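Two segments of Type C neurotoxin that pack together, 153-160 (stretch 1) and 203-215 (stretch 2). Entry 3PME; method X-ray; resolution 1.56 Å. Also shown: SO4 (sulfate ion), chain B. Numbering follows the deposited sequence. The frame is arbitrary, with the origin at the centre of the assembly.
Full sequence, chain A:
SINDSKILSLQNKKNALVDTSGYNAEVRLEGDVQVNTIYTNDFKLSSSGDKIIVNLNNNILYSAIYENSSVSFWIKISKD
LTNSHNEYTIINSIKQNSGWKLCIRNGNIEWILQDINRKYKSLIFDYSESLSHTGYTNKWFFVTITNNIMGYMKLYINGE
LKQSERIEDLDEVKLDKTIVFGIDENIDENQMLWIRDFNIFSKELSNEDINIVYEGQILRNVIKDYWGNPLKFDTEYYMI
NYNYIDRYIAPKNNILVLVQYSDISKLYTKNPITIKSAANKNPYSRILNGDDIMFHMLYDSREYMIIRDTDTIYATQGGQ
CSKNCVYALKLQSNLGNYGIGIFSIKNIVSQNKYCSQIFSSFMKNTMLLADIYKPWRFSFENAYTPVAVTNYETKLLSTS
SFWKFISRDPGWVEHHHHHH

Stretch 1 (153-160) MKLYINGE
Stretch 2 (203-215) KELSNEDINIVYE

Residues 153-157 form the end of a β-strand that turns back at a type I' β-turn, Ile157 to Glu160, and this strand and turn pack against the helix 207-215. Between the two segments 397 Å² is buried, both sides summed. Along the strand the residues alternate: the side chains of Met153 (chi1 p) and Leu155 (chi1 t, chi2 p) stay out of reach of the helical segment, whereas the CA-to-CB bonds of Lys154 and Tyr156 point toward it.

Lys154 (phi/psi -134/142; rotamer m, t, p, t) extends its amine to the loop before the helix. Lys154 NZ and Glu204 OE2 lie 4.4 Å apart, too far for a salt bridge, and a water closes the gap, accepting from Lys154 NZ at 3.0 Å and donating to Glu204 OE2 at 2.7 Å. Glu204 reaches this site with an extended side chain (t, t, chi3 -10°). Lys154 NZ also donates a weak hydrogen bond to Tyr156 OH (3.2 Å).

Tyr156 (-111/138; chi1 m, chi2 76°) is buried and has more of its surface covered by the other segment than any other residue. Its hydroxyl donates to the side chain of Asn207 (chi1 m, chi2 2°), with Tyr156 OH 2.6 Å from Asn207 OD1. One helical turn on, Ile210 (m, t) sets its CD1 over a face of the ring, 3.5 Å from the centroid of Tyr156 and only 6° off the ring normal, a well-centred CH-π contact. The helix start itself is capped by Ser206 (chi1 p), whose OG accepts from Asp209 N at 3.0 Å, while Asn207 N donates to a sulfate oxygen, SO4 O3, at 2.7 Å.

The CA-to-CB bond of Ile157 (m, m) points away from the helix. Its backbone closes the turn in both directions, with Ile157 N to Glu160 O at 2.9 Å and Glu160 N to Ile157 O at 3.0 Å. Asn158 (51/40; chi1 m, chi2 -25°) places its carbonyl over one face of Tyr214 (chi1 t, chi2 55°), Asn158 O lying 3.5 Å from Tyr214 CE2; Asn158 CB is also 3.5 Å from Tyr214 OH.

Gly159 (85/5) makes the closest backbone approach, its CA 5.1 Å from Asn211 CA and 4.0 Å from Ile210 CG2. A β-carbon here would point toward the helix and collide with the modelled side chain of Asn211; it would also be jammed against the preceding carbonyl oxygen, so the backbone angles alone call for glycine. The CA-to-CB bond of Glu160 (-120/129; chi1 m, chi2 t) points away from the helix as the chain leaves the contact.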

# COMPACT_ATOMS: atom_id res chain seq x y z
N MET A 153 -19.62 16.57 8.04
CA MET A 153 -19.04 15.34 7.54
C MET A 153 -17.53 15.51 7.54
O MET A 153 -17.02 16.61 7.33
CB MET A 153 -19.59 14.99 6.16
CG MET A 153 -19.41 16.05 5.12
SD MET A 153 -20.22 15.49 3.62
CE MET A 153 -19.74 16.82 2.52
N LYS A 154 -16.81 14.43 7.83
CA LYS A 154 -15.38 14.51 8.05
C LYS A 154 -14.70 13.40 7.27
O LYS A 154 -15.22 12.29 7.19
CB LYS A 154 -15.06 14.37 9.53
CG LYS A 154 -15.49 15.61 10.35
CD LYS A 154 -15.70 15.28 11.84
CE LYS A 154 -14.40 15.13 12.61
NZ LYS A 154 -14.65 14.70 14.03
N LEU A 155 -13.55 13.73 6.72
CA LEU A 155 -12.77 12.79 5.92
C LEU A 155 -11.48 12.42 6.62
O LEU A 155 -10.66 13.30 6.95
CB LEU A 155 -12.45 13.43 4.57
CG LEU A 155 -11.52 12.60 3.67
CD1 LEU A 155 -12.12 11.23 3.44
CD2 LEU A 155 -11.34 13.34 2.37
N TYR A 156 -11.31 11.12 6.85
CA TYR A 156 -10.11 10.57 7.47
C TYR A 156 -9.34 9.78 6.43
O TYR A 156 -9.94 9.06 5.64
CB TYR A 156 -10.47 9.61 8.61
CG TYR A 156 -11.08 10.30 9.81
CD1 TYR A 156 -12.40 10.74 9.77
CD2 TYR A 156 -10.34 10.52 10.96
CE1 TYR A 156 -12.97 11.37 10.87
CE2 TYR A 156 -10.91 11.17 12.07
CZ TYR A 156 -12.23 11.58 12.00
OH TYR A 156 -12.81 12.24 13.08
N ILE A 157 -8.02 9.93 6.44
CA ILE A 157 -7.13 9.14 5.58
C ILE A 157 -6.14 8.41 6.47
O ILE A 157 -5.40 9.04 7.25
CB ILE A 157 -6.36 10.03 4.56
CG1 ILE A 157 -7.33 10.77 3.64
CG2 ILE A 157 -5.35 9.17 3.75
CD1 ILE A 157 -8.17 9.83 2.76
N ASN A 158 -6.13 7.09 6.36
CA ASN A 158 -5.28 6.26 7.20
C ASN A 158 -5.42 6.61 8.69
O ASN A 158 -4.44 6.68 9.44
CB ASN A 158 -3.82 6.34 6.73
CG ASN A 158 -3.63 5.75 5.35
OD1 ASN A 158 -4.41 4.90 4.93
ND2 ASN A 158 -2.62 6.20 4.63
N GLY A 159 -6.66 6.87 9.10
CA GLY A 159 -6.96 7.07 10.50
C GLY A 159 -6.75 8.48 11.00
O GLY A 159 -6.89 8.75 12.20
N GLU A 160 -6.42 9.39 10.10
CA GLU A 160 -6.12 10.77 10.50
C GLU A 160 -7.07 11.75 9.83
O GLU A 160 -7.24 11.72 8.61
CB GLU A 160 -4.67 11.12 10.14
CG GLU A 160 -3.63 10.25 10.85
CD GLU A 160 -2.22 10.73 10.60
OE1 GLU A 160 -1.91 11.09 9.45
OE2 GLU A 160 -1.42 10.76 11.57
N LYS A 203 -23.43 4.67 12.87
CA LYS A 203 -23.01 5.64 13.87
C LYS A 203 -21.79 6.37 13.35
O LYS A 203 -21.14 5.92 12.40
CB LYS A 203 -22.69 4.94 15.19
CG LYS A 203 -21.51 3.99 15.10
CD LYS A 203 -21.33 3.18 16.37
CE LYS A 203 -20.47 3.90 17.39
NZ LYS A 203 -20.17 3.00 18.54
N GLU A 204 -21.47 7.48 13.99
CA GLU A 204 -20.26 8.23 13.73
C GLU A 204 -19.14 7.61 14.56
O GLU A 204 -19.16 7.68 15.79
CB GLU A 204 -20.48 9.70 14.12
CG GLU A 204 -19.25 10.57 14.03
CD GLU A 204 -19.50 11.98 14.53
OE1 GLU A 204 -20.68 12.32 14.77
OE2 GLU A 204 -18.52 12.73 14.69
N LEU A 205 -18.18 6.96 13.90
CA LEU A 205 -17.12 6.28 14.63
C LEU A 205 -16.17 7.29 15.26
O LEU A 205 -15.82 8.28 14.63
CB LEU A 205 -16.33 5.36 13.70
CG LEU A 205 -17.04 4.14 13.11
CD1 LEU A 205 -16.07 3.32 12.27
CD2 LEU A 205 -17.65 3.29 14.20
N SER A 206 -15.75 7.02 16.49
CA SER A 206 -14.76 7.86 17.16
C SER A 206 -13.42 7.75 16.45
O SER A 206 -13.18 6.80 15.71
CB SER A 206 -14.60 7.44 18.62
OG SER A 206 -14.01 6.16 18.70
N ASN A 207 -12.53 8.70 16.69
CA ASN A 207 -11.17 8.59 16.17
C ASN A 207 -10.52 7.29 16.59
O ASN A 207 -9.84 6.63 15.80
CB ASN A 207 -10.33 9.78 16.62
CG ASN A 207 -10.77 11.06 15.96
OD1 ASN A 207 -11.73 11.07 15.19
ND2 ASN A 207 -10.07 12.15 16.25
N GLU A 208 -10.75 6.89 17.84
CA GLU A 208 -10.18 5.64 18.35
C GLU A 208 -10.71 4.44 17.56
O GLU A 208 -9.95 3.54 17.20
CB GLU A 208 -10.49 5.49 19.84
CG GLU A 208 -9.92 4.22 20.47
CD GLU A 208 -10.02 4.23 21.98
OE1 GLU A 208 -10.49 5.24 22.55
OE2 GLU A 208 -9.62 3.22 22.60
N ASP A 209 -12.01 4.42 17.31
CA ASP A 209 -12.62 3.31 16.59
C ASP A 209 -12.19 3.27 15.12
O ASP A 209 -11.94 2.20 14.57
CB ASP A 209 -14.14 3.33 16.73
CG ASP A 209 -14.59 2.83 18.09
OD1 ASP A 209 -13.74 2.26 18.82
OD2 ASP A 209 -15.78 2.99 18.43
N ILE A 210 -12.08 4.44 14.49
CA ILE A 210 -11.57 4.49 13.12
C ILE A 210 -10.19 3.86 13.04
O ILE A 210 -9.89 3.10 12.12
CB ILE A 210 -11.54 5.93 12.62
CG1 ILE A 210 -12.98 6.44 12.44
CG2 ILE A 210 -10.73 6.03 11.31
CD1 ILE A 210 -13.07 7.92 12.12
N ASN A 211 -9.34 4.15 14.02
CA ASN A 211 -8.01 3.57 14.04
C ASN A 211 -7.97 2.07 14.34
O ASN A 211 -7.08 1.36 13.87
CB ASN A 211 -7.08 4.37 14.94
CG ASN A 211 -6.59 5.64 14.26
OD1 ASN A 211 -7.22 6.70 14.36
ND2 ASN A 211 -5.48 5.52 13.54
N ILE A 212 -8.95 1.59 15.09
CA ILE A 212 -9.07 0.16 15.32
C ILE A 212 -9.42 -0.55 14.01
O ILE A 212 -8.83 -1.58 13.68
CB ILE A 212 -10.11 -0.14 16.41
CG1 ILE A 212 -9.57 0.34 17.76
CG2 ILE A 212 -10.41 -1.63 16.47
CD1 ILE A 212 -10.58 0.24 18.88
N VAL A 213 -10.36 0.01 13.25
CA VAL A 213 -10.69 -0.54 11.94
C VAL A 213 -9.47 -0.52 11.01
O VAL A 213 -9.12 -1.53 10.40
CB VAL A 213 -11.88 0.21 11.29
CG1 VAL A 213 -12.21 -0.40 9.91
CG2 VAL A 213 -13.11 0.15 12.19
N TYR A 214 -8.80 0.62 10.93
CA TYR A 214 -7.58 0.77 10.13
C TYR A 214 -6.52 -0.28 10.47
O TYR A 214 -6.02 -0.98 9.58
CB TYR A 214 -7.02 2.18 10.34
CG TYR A 214 -5.69 2.50 9.67
CD1 TYR A 214 -5.50 2.32 8.30
CD2 TYR A 214 -4.65 3.04 10.41
CE1 TYR A 214 -4.28 2.66 7.69
CE2 TYR A 214 -3.44 3.37 9.82
CZ TYR A 214 -3.26 3.18 8.46
OH TYR A 214 -2.06 3.52 7.90
N GLU A 215 -6.17 -0.40 11.74
CA GLU A 215 -5.10 -1.32 12.11
C GLU A 215 -5.49 -2.79 11.92
O GLU A 215 -4.65 -3.64 11.59
CB GLU A 215 -4.60 -1.05 13.53
CG GLU A 215 -4.03 0.35 13.68
CD GLU A 215 -2.81 0.39 14.57
OE1 GLU A 215 -2.23 -0.68 14.85
OE2 GLU A 215 -2.43 1.50 14.99
S SO4 B . -13.45 12.17 18.41
O1 SO4 B . -14.25 12.58 17.26
O2 SO4 B . -14.21 12.42 19.62
O3 SO4 B . -13.14 10.75 18.31
O4 SO4 B . -12.21 12.95 18.43
O HOH W 1 -16.22 12.19 13.42